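Local atomic coordinates of SWD1-like protein (Myceliophthora thermophila, PDB entry 6E29), a protein that probably serves, through its WD-repeat beta-propeller, as a protein-binding subunit of the COMPASS histone H3 lysine methyltransferase complex. Residues B[259-267]-B[298-306]; B[310-319]-B[331-342]. All coordinates share one frame; numbering follows the deposited sequence.

Contact 1 (B[259-267]-B[298-306])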
loop_
_atom_site.group_PDB
_atom_site.type_symbol
_atom_site.label_atom_id
_atom_site.label_comp_id
_atom_site.label_asym_id
_atom_site.label_seq_id
_atom_site.Cartn_x
_atom_site.Cartn_y
_atom_site.Cartn_z
ATOM N N LEU B 259 -18.125 8.897 -0.289
ATOM C CA LEU B 259 -16.740 8.799 0.165
ATOM C C LEU B 259 -16.249 10.218 0.442
ATOM O O LEU B 259 -15.498 10.802 -0.344
ATOM C CB LEU B 259 -15.899 8.068 -0.876
ATOM C CG LEU B 259 -14.489 7.731 -0.420
ATOM C CD1 LEU B 259 -14.492 6.891 0.867
ATOM C CD2 LEU B 259 -13.732 7.042 -1.572
ATOM N N PRO B 260 -16.688 10.815 1.539
ATOM C CA PRO B 260 -16.450 12.250 1.718
ATOM C C PRO B 260 -14.995 12.559 2.044
ATOM O O PRO B 260 -14.303 11.828 2.768
ATOM C CB PRO B 260 -17.413 12.632 2.852
ATOM C CG PRO B 260 -17.645 11.345 3.587
ATOM C CD PRO B 260 -17.557 10.238 2.586
ATOM N N LEU B 261 -14.500 13.617 1.422
ATOM C CA LEU B 261 -13.136 14.064 1.696
ATOM C C LEU B 261 -13.035 14.627 3.110
ATOM O O LEU B 261 -13.850 15.456 3.528
ATOM C CB LEU B 261 -12.742 15.128 0.675
ATOM C CG LEU B 261 -11.412 15.819 0.853
ATOM C CD1 LEU B 261 -10.362 14.813 0.526
ATOM C CD2 LEU B 261 -11.378 17.024 -0.105
ATOM N N GLU B 262 -12.008 14.217 3.833
ATOM C CA GLU B 262 -11.749 14.758 5.160
ATOM C C GLU B 262 -10.759 15.923 5.098
ATOM O O GLU B 262 -11.132 17.068 5.347
ATOM C CB GLU B 262 -11.227 13.662 6.085
ATOM C CG GLU B 262 -11.067 14.206 7.525
ATOM C CD GLU B 262 -10.357 13.236 8.455
ATOM O OE1 GLU B 262 -10.900 12.922 9.559
ATOM O OE2 GLU B 262 -9.257 12.810 8.048
ATOM N N HIS B 263 -9.499 15.655 4.767
ATOM C CA HIS B 263 -8.477 16.686 4.639
ATOM C C HIS B 263 -7.705 16.526 3.336
ATOM O O HIS B 263 -7.517 15.413 2.836
ATOM C CB HIS B 263 -7.451 16.643 5.791
ATOM C CG HIS B 263 -8.011 17.025 7.119
ATOM N ND1 HIS B 263 -8.629 18.227 7.352
ATOM C CD2 HIS B 263 -8.094 16.328 8.275
ATOM C CE1 HIS B 263 -9.044 18.274 8.605
ATOM N NE2 HIS B 263 -8.729 17.133 9.187
ATOM N N LYS B 264 -7.206 17.654 2.829
ATOM C CA LYS B 264 -6.183 17.713 1.784
ATOM C C LYS B 264 -4.893 18.181 2.436
ATOM O O LYS B 264 -4.907 19.163 3.194
ATOM C CB LYS B 264 -6.541 18.713 0.682
ATOM C CG LYS B 264 -7.530 18.235 -0.362
ATOM C CD LYS B 264 -7.860 19.325 -1.338
ATOM C CE LYS B 264 -8.476 20.508 -0.634
ATOM N NZ LYS B 264 -8.735 21.591 -1.645
ATOM N N PHE B 265 -3.779 17.539 2.112
ATOM C CA PHE B 265 -2.480 17.968 2.630
ATOM C C PHE B 265 -1.570 18.238 1.448
ATOM O O PHE B 265 -1.455 17.395 0.549
ATOM C CB PHE B 265 -1.843 16.916 3.527
ATOM C CG PHE B 265 -2.716 16.435 4.623
ATOM C CD1 PHE B 265 -2.799 17.133 5.808
ATOM C CD2 PHE B 265 -3.461 15.253 4.477
ATOM C CE1 PHE B 265 -3.622 16.672 6.838
ATOM C CE2 PHE B 265 -4.264 14.795 5.511
ATOM C CZ PHE B 265 -4.315 15.506 6.702
ATOM N N GLN B 266 -0.937 19.418 1.425
ATOM C CA GLN B 266 -0.198 19.803 0.227
ATOM C C GLN B 266 0.739 20.948 0.588
ATOM O O GLN B 266 0.651 21.524 1.672
ATOM C CB GLN B 266 -1.124 20.234 -0.917
ATOM C CG GLN B 266 -1.924 21.452 -0.609
ATOM C CD GLN B 266 -2.941 21.720 -1.671
ATOM O OE1 GLN B 266 -2.640 21.671 -2.876
ATOM N NE2 GLN B 266 -4.175 21.973 -1.245
ATOM N N ASP B 267 1.650 21.257 -0.331
ATOM C CA ASP B 267 2.542 22.415 -0.192
ATOM C C ASP B 267 2.447 23.228 -1.482
ATOM O O ASP B 267 3.146 22.935 -2.457
ATOM C CB ASP B 267 3.988 21.984 0.108
ATOM C CG ASP B 267 4.872 23.157 0.606
ATOM O OD1 ASP B 267 5.649 23.014 1.587
ATOM O OD2 ASP B 267 4.755 24.239 0.030
ATOM N N ILE B 298 5.003 15.888 8.500
ATOM C CA ILE B 298 3.989 15.248 9.352
ATOM C C ILE B 298 2.854 16.245 9.590
ATOM O O ILE B 298 3.091 17.359 10.069
ATOM C CB ILE B 298 4.586 14.776 10.684
ATOM C CG1 ILE B 298 5.804 13.855 10.427
ATOM C CG2 ILE B 298 3.548 14.044 11.492
ATOM C CD1 ILE B 298 6.501 13.405 11.770
ATOM N N TRP B 299 1.636 15.863 9.210
ATOM C CA TRP B 299 0.428 16.635 9.496
ATOM C C TRP B 299 -0.431 15.907 10.534
ATOM O O TRP B 299 -0.342 14.680 10.696
ATOM C CB TRP B 299 -0.406 16.837 8.238
ATOM C CG TRP B 299 0.246 17.558 7.132
ATOM C CD1 TRP B 299 0.151 18.917 6.854
ATOM C CD2 TRP B 299 1.022 16.983 6.067
ATOM N NE1 TRP B 299 0.843 19.203 5.716
ATOM C CE2 TRP B 299 1.386 18.046 5.202
ATOM C CE3 TRP B 299 1.439 15.672 5.754
ATOM C CZ2 TRP B 299 2.180 17.849 4.061
ATOM C CZ3 TRP B 299 2.210 15.469 4.610
ATOM C CH2 TRP B 299 2.567 16.554 3.770
ATOM N N GLU B 300 -1.325 16.653 11.171
ATOM C CA GLU B 300 -2.257 16.055 12.117
ATOM C C GLU B 300 -3.665 16.120 11.537
ATOM O O GLU B 300 -4.050 17.120 10.931
ATOM C CB GLU B 300 -2.188 16.756 13.491
ATOM C CG GLU B 300 -2.303 18.260 13.427
ATOM C CD GLU B 300 -3.759 18.696 13.421
ATOM O OE1 GLU B 300 -4.587 17.950 14.023
ATOM O OE2 GLU B 300 -4.059 19.735 12.783
ATOM N N ARG B 301 -4.425 15.051 11.713
ATOM C CA ARG B 301 -5.748 14.904 11.090
ATOM C C ARG B 301 -6.859 15.517 11.904
ATOM O O ARG B 301 -7.994 15.588 11.420
ATOM C CB ARG B 301 -6.098 13.441 10.931
ATOM C CG ARG B 301 -5.421 12.777 9.821
ATOM C CD ARG B 301 -6.013 11.399 9.625
ATOM N NE ARG B 301 -7.470 11.384 9.735
ATOM C CZ ARG B 301 -8.159 10.708 10.646
ATOM N NH1 ARG B 301 -7.523 9.957 11.553
ATOM N NH2 ARG B 301 -9.490 10.798 10.664
ATOM N N GLY B 302 -6.580 15.891 13.147
ATOM C CA GLY B 302 -7.583 16.584 13.931
ATOM C C GLY B 302 -8.051 17.848 13.242
ATOM O O GLY B 302 -9.254 18.090 13.108
ATOM N N HIS B 303 -7.100 18.668 12.790
ATOM C CA HIS B 303 -7.405 19.915 12.114
ATOM C C HIS B 303 -6.709 20.069 10.786
ATOM O O HIS B 303 -6.820 21.133 10.183
ATOM C CB HIS B 303 -7.018 21.124 12.982
ATOM C CG HIS B 303 -7.762 21.194 14.275
ATOM N ND1 HIS B 303 -7.941 20.094 15.090
ATOM C CD2 HIS B 303 -8.379 22.226 14.895
ATOM C CE1 HIS B 303 -8.640 20.439 16.153
ATOM N NE2 HIS B 303 -8.911 21.731 16.064
ATOM N N GLY B 304 -5.965 19.068 10.330
ATOM C CA GLY B 304 -5.298 19.150 9.043
ATOM C C GLY B 304 -4.004 19.941 9.012
ATOM O O GLY B 304 -3.424 20.103 7.931
ATOM N N SER B 305 -3.504 20.402 10.156
ATOM C CA SER B 305 -2.373 21.312 10.118
ATOM C C SER B 305 -1.036 20.555 10.115
ATOM O O SER B 305 -0.939 19.396 10.539
ATOM C CB SER B 305 -2.434 22.280 11.305
ATOM O OG SER B 305 -2.037 21.608 12.490
ATOM N N LEU B 306 -0.008 21.226 9.589
ATOM C CA LEU B 306 1.343 20.680 9.567
ATOM C C LEU B 306 1.976 20.816 10.949
ATOM O O LEU B 306 1.998 21.912 11.520
ATOM C CB LEU B 306 2.192 21.417 8.511
ATOM C CG LEU B 306 3.688 21.053 8.370
ATOM C CD1 LEU B 306 3.840 19.637 7.746
ATOM C CD2 LEU B 306 4.521 22.086 7.576
HETATM O O HOH W 1 -4.604 20.464 5.576
HETATM O O HOH W 2 1.445 21.387 4.250
#
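R301 meets E262 side-on, NE and NH2 each taking one carboxylate oxygen, and this two-pronged salt bridge ties together two neighbouring blades of a WD-repeat beta-propeller. E262 belongs to strand 261-265, an edge strand of one four-stranded blade, whereas R301 follows strand 296-300 of the next, at the start of the turn toward strand 306-310. The bond from R301 NE to E262 OE2 is 2.8 Å long, nearly straight at 168°, and lies in the guanidinium plane; the partner bond from NH2 to OE1 is tilted slightly out of it. Both oxygens offer their syn lone pairs, so carboxylate and guanidinium come to lie almost coplanar. T241 also donates to E262 OE2, and G283 O takes R301 NH1. Cutting R301 back to an alanine is likely to leave the carboxylate of E262 without its charged mate and G283 O without this donor.

The neighbouring H263 points to the same side because E262 and H263 form a classic beta bulge opposite T241. Its NE2 donates to R301 O at 2.8 Å, coming from above the carbonyl plane. Over one face of the imidazole lies G304 CA, 3.8 Å from the ring centroid, where a side chain on G304 would run into ND1; the positive phi of G304 likewise favours glycine.

Deeper in, F265 packs on W299. Its CB lies over the indole, 3.9 Å from the six-membered ring's centroid, and CG anti to the carbonyl carbon (chi1 -53°) turns the phenyl group so that F265 CD1 comes within 3.3 Å of W299 CG. L306 CD1 lies against the opposite indole face. At the indole edge, W299 NE1 donates to a water 2.7 Å away, which in turn donates to Q266 O.

Contact 2 (B[310-319]-B[331-342])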
loop_
_atom_site.group_PDB
_atom_site.type_symbol
_atom_site.label_atom_id
_atom_site.label_comp_id
_atom_site.label_asym_id
_atom_site.label_seq_id
_atom_site.Cartn_x
_atom_site.Cartn_y
_atom_site.Cartn_z
ATOM N N LEU B 310 10.701 17.013 9.201
ATOM C CA LEU B 310 11.945 16.351 9.631
ATOM C C LEU B 310 12.994 16.493 8.540
ATOM O O LEU B 310 12.696 16.288 7.371
ATOM C CB LEU B 310 11.708 14.868 9.926
ATOM C CG LEU B 310 10.664 14.631 11.003
ATOM C CD1 LEU B 310 10.445 13.120 11.198
ATOM C CD2 LEU B 310 11.016 15.400 12.316
ATOM N N GLU B 311 14.220 16.860 8.919
ATOM C CA GLU B 311 15.331 16.860 7.969
ATOM C C GLU B 311 16.214 15.617 8.082
ATOM O O GLU B 311 16.739 15.144 7.068
ATOM C CB GLU B 311 16.163 18.128 8.156
ATOM C CG GLU B 311 15.288 19.389 7.977
ATOM C CD GLU B 311 16.031 20.572 7.363
ATOM O OE1 GLU B 311 16.012 21.674 7.955
ATOM O OE2 GLU B 311 16.638 20.407 6.287
ATOM N N GLY B 312 16.353 15.044 9.279
ATOM C CA GLY B 312 17.127 13.838 9.465
ATOM C C GLY B 312 18.446 13.939 8.746
ATOM O O GLY B 312 19.122 14.961 8.825
ATOM N N PRO B 313 18.784 12.930 7.949
ATOM C CA PRO B 313 20.024 13.007 7.172
ATOM C C PRO B 313 19.913 13.834 5.894
ATOM O O PRO B 313 18.931 14.533 5.621
ATOM C CB PRO B 313 20.328 11.536 6.867
ATOM C CG PRO B 313 19.013 10.881 6.833
ATOM C CD PRO B 313 18.156 11.597 7.861
ATOM N N LYS B 314 20.951 13.793 5.087
ATOM C CA LYS B 314 20.817 14.573 3.874
ATOM C C LYS B 314 20.447 13.672 2.709
ATOM O O LYS B 314 21.122 13.711 1.677
ATOM C CB LYS B 314 22.107 15.362 3.587
ATOM C CG LYS B 314 23.419 14.577 3.685
ATOM C CD LYS B 314 24.619 15.381 3.126
ATOM C CE LYS B 314 25.902 15.039 3.892
ATOM N NZ LYS B 314 25.840 15.465 5.335
ATOM N N GLU B 315 19.390 12.857 2.821
ATOM C CA GLU B 315 19.057 12.124 1.613
ATOM C C GLU B 315 17.560 12.047 1.382
ATOM O O GLU B 315 16.740 12.103 2.308
ATOM C CB GLU B 315 19.689 10.716 1.581
ATOM C CG GLU B 315 19.013 9.658 2.393
ATOM C CD GLU B 315 19.672 8.296 2.242
ATOM O OE1 GLU B 315 19.691 7.720 1.130
ATOM O OE2 GLU B 315 20.226 7.825 3.261
ATOM N N GLU B 316 17.229 11.936 0.103
ATOM C CA GLU B 316 15.846 11.695 -0.281
ATOM C C GLU B 316 15.327 10.400 0.354
ATOM O O GLU B 316 16.008 9.372 0.348
ATOM C CB GLU B 316 15.750 11.614 -1.812
ATOM C CG GLU B 316 14.314 11.765 -2.320
ATOM C CD GLU B 316 14.196 11.813 -3.842
ATOM O OE1 GLU B 316 13.075 11.538 -4.376
ATOM O OE2 GLU B 316 15.227 12.127 -4.500
ATOM N N GLN B 317 14.094 10.445 0.889
ATOM C CA GLN B 317 13.489 9.299 1.554
ATOM C C GLN B 317 12.391 8.688 0.673
ATOM O O GLN B 317 11.688 9.394 -0.053
ATOM C CB GLN B 317 12.879 9.707 2.901
ATOM C CG GLN B 317 13.880 10.429 3.803
ATOM C CD GLN B 317 14.919 9.470 4.340
ATOM O OE1 GLN B 317 14.649 8.287 4.505
ATOM N NE2 GLN B 317 16.107 9.972 4.606
ATOM N N GLY B 318 12.244 7.368 0.754
ATOM C CA GLY B 318 11.228 6.662 0.003
ATOM C C GLY B 318 10.101 6.165 0.871
ATOM O O GLY B 318 9.280 6.949 1.374
ATOM N N VAL B 319 10.018 4.836 1.033
ATOM C CA VAL B 319 8.882 4.258 1.765
ATOM C C VAL B 319 8.992 4.637 3.220
ATOM O O VAL B 319 10.079 4.541 3.805
ATOM C CB VAL B 319 8.860 2.729 1.612
ATOM C CG1 VAL B 319 8.029 2.046 2.735
ATOM C CG2 VAL B 319 8.288 2.363 0.228
ATOM N N ALA B 331 11.890 5.158 7.978
ATOM C CA ALA B 331 11.971 5.595 6.579
ATOM C C ALA B 331 13.164 4.967 5.872
ATOM O O ALA B 331 14.220 4.779 6.470
ATOM C CB ALA B 331 12.063 7.117 6.481
ATOM N N CYS B 332 12.995 4.651 4.586
ATOM C CA CYS B 332 14.024 4.063 3.744
ATOM C C CYS B 332 14.647 5.165 2.930
ATOM O O CYS B 332 13.940 5.860 2.194
ATOM C CB CYS B 332 13.418 3.024 2.797
ATOM S SG CYS B 332 12.511 1.749 3.661
ATOM N N GLY B 333 15.970 5.308 3.029
ATOM C CA GLY B 333 16.667 6.265 2.179
ATOM C C GLY B 333 16.817 5.734 0.756
ATOM O O GLY B 333 17.205 4.582 0.542
ATOM N N LEU B 334 16.504 6.594 -0.220
ATOM C CA LEU B 334 16.611 6.203 -1.624
ATOM C C LEU B 334 18.050 6.058 -2.074
ATOM O O LEU B 334 18.319 5.289 -2.999
ATOM C CB LEU B 334 15.928 7.228 -2.519
ATOM C CG LEU B 334 14.409 7.280 -2.367
ATOM C CD1 LEU B 334 13.875 8.364 -3.283
ATOM C CD2 LEU B 334 13.726 5.916 -2.675
ATOM N N GLU B 335 18.977 6.823 -1.482
ATOM C CA GLU B 335 20.358 6.833 -1.953
ATOM C C GLU B 335 21.210 5.765 -1.271
ATOM O O GLU B 335 22.030 5.110 -1.931
ATOM C CB GLU B 335 20.993 8.226 -1.755
ATOM C CG GLU B 335 20.396 9.344 -2.646
ATOM C CD GLU B 335 20.564 10.773 -2.066
ATOM O OE1 GLU B 335 21.733 11.232 -1.913
ATOM O OE2 GLU B 335 19.521 11.426 -1.751
ATOM N N THR B 336 21.032 5.573 0.032
ATOM C CA THR B 336 21.846 4.645 0.815
ATOM C C THR B 336 21.142 3.340 1.130
ATOM O O THR B 336 21.814 2.362 1.484
ATOM C CB THR B 336 22.242 5.279 2.148
ATOM O OG1 THR B 336 21.058 5.463 2.943
ATOM C CG2 THR B 336 23.002 6.607 1.916
ATOM N N GLY B 337 19.817 3.320 1.016
ATOM C CA GLY B 337 18.994 2.219 1.467
ATOM C C GLY B 337 19.006 1.965 2.954
ATOM O O GLY B 337 18.558 0.896 3.377
ATOM N N ARG B 338 19.498 2.904 3.767
ATOM C CA ARG B 338 19.423 2.732 5.206
ATOM C C ARG B 338 18.001 2.925 5.708
ATOM O O ARG B 338 17.236 3.713 5.154
ATOM C CB ARG B 338 20.310 3.748 5.901
ATOM C CG ARG B 338 21.753 3.456 5.637
ATOM C CD ARG B 338 22.632 4.158 6.604
ATOM N NE ARG B 338 22.839 5.554 6.267
ATOM C CZ ARG B 338 23.869 5.995 5.555
ATOM N NH1 ARG B 338 24.761 5.135 5.059
ATOM N NH2 ARG B 338 23.999 7.293 5.323
ATOM N N ILE B 339 17.698 2.321 6.863
ATOM C CA ILE B 339 16.422 2.578 7.513
ATOM C C ILE B 339 16.692 3.435 8.734
ATOM O O ILE B 339 17.394 3.004 9.662
ATOM C CB ILE B 339 15.686 1.292 7.928
ATOM C CG1 ILE B 339 15.436 0.398 6.716
ATOM C CG2 ILE B 339 14.363 1.688 8.605
ATOM C CD1 ILE B 339 15.217 -1.078 7.089
ATOM N N ASN B 340 16.123 4.637 8.747
ATOM C CA ASN B 340 16.179 5.498 9.919
ATOM C C ASN B 340 14.851 5.480 10.657
ATOM O O ASN B 340 13.790 5.520 10.029
ATOM C CB ASN B 340 16.517 6.930 9.526
ATOM C CG ASN B 340 17.965 7.091 9.199
ATOM O OD1 ASN B 340 18.797 7.224 10.101
ATOM N ND2 ASN B 340 18.298 7.055 7.906
ATOM N N ILE B 341 14.911 5.485 11.985
ATOM C CA ILE B 341 13.703 5.477 12.819
ATOM C C ILE B 341 13.730 6.696 13.716
ATOM O O ILE B 341 14.669 6.870 14.533
ATOM C CB ILE B 341 13.579 4.202 13.662
ATOM C CG1 ILE B 341 13.520 2.965 12.768
ATOM C CG2 ILE B 341 12.339 4.299 14.517
ATOM C CD1 ILE B 341 13.623 1.684 13.597
ATOM N N TRP B 342 12.764 7.583 13.507
ATOM C CA TRP B 342 12.584 8.781 14.312
ATOM C C TRP B 342 11.661 8.507 15.477
ATOM O O TRP B 342 10.629 7.860 15.309
ATOM C CB TRP B 342 11.900 9.907 13.514
ATOM C CG TRP B 342 12.749 10.663 12.603
ATOM C CD1 TRP B 342 13.281 11.914 12.810
ATOM C CD2 TRP B 342 13.158 10.265 11.293
ATOM N NE1 TRP B 342 13.991 12.311 11.707
ATOM C CE2 TRP B 342 13.946 11.322 10.764
ATOM C CE3 TRP B 342 12.956 9.121 10.521
ATOM C CZ2 TRP B 342 14.529 11.257 9.512
ATOM C CZ3 TRP B 342 13.524 9.063 9.283
ATOM C CH2 TRP B 342 14.290 10.131 8.774
HETATM O O HOH W 3 16.343 6.752 5.711
#
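E315 reaches into the turn after strand 328-333 and is gripped there by three donors. OE1 takes T336 N at 2.8 Å on its syn lone pair and E335 N nearly head-on, while T336 OG1 donates to OE2 across a short 2.5 Å. The chain gets there because CG sits between the backbone N and the carbonyl carbon (chi1 79°) and then runs extended. E335 returns the grip: its OE2 accepts from E316 N at 3.0 Å.

T336 is itself positioned by an ST turn, its OG1 accepting from R338 N. Backbone bonds continue the pairing from L334 N to E316 O, and G318 N to C332 O is almost straight at 173°. Beside them, a water 2.6 Å from Q317 OE1, also near A331 O, accepts from N340 ND2; N340 OD1 bonds T22 OG1.

Farther along, L310, from the preceding blade's outer strand, sets CD1 over the indole of W342, 3.5 Å from its five-membered ring's centroid, and G312 CA meets the ring edge; E17 accepts from W342 NE1. Residues E315 to V319 instead join strands within the blade that strand 19-23 completes by pairing with strand 339-343, the Velcro-like closure of WD40 propellers.

Overall arrangement
The two contacts illustrate how a propeller uses different chemistry between and within blades. Contact 1 is a surface contact that joins two consecutive blades, with a charged pair and a histidine on its outer side and an aromatic pair farther in. Contact 2 is more buried and buries about twice the area, 802 against 415 Å²; it works mainly within one blade, where backbone pairing leads and a carboxylate caught by backbone N-H groups and a hydroxyl replaces the salt bridge. Strand pairing belongs to contact 2; contact 1 is held by side chains and waters. The blade containing strands 296-300 and 306-310 contributes to both, and I298 CD1 packs 4.0 Å from L310 CD1 where they touch.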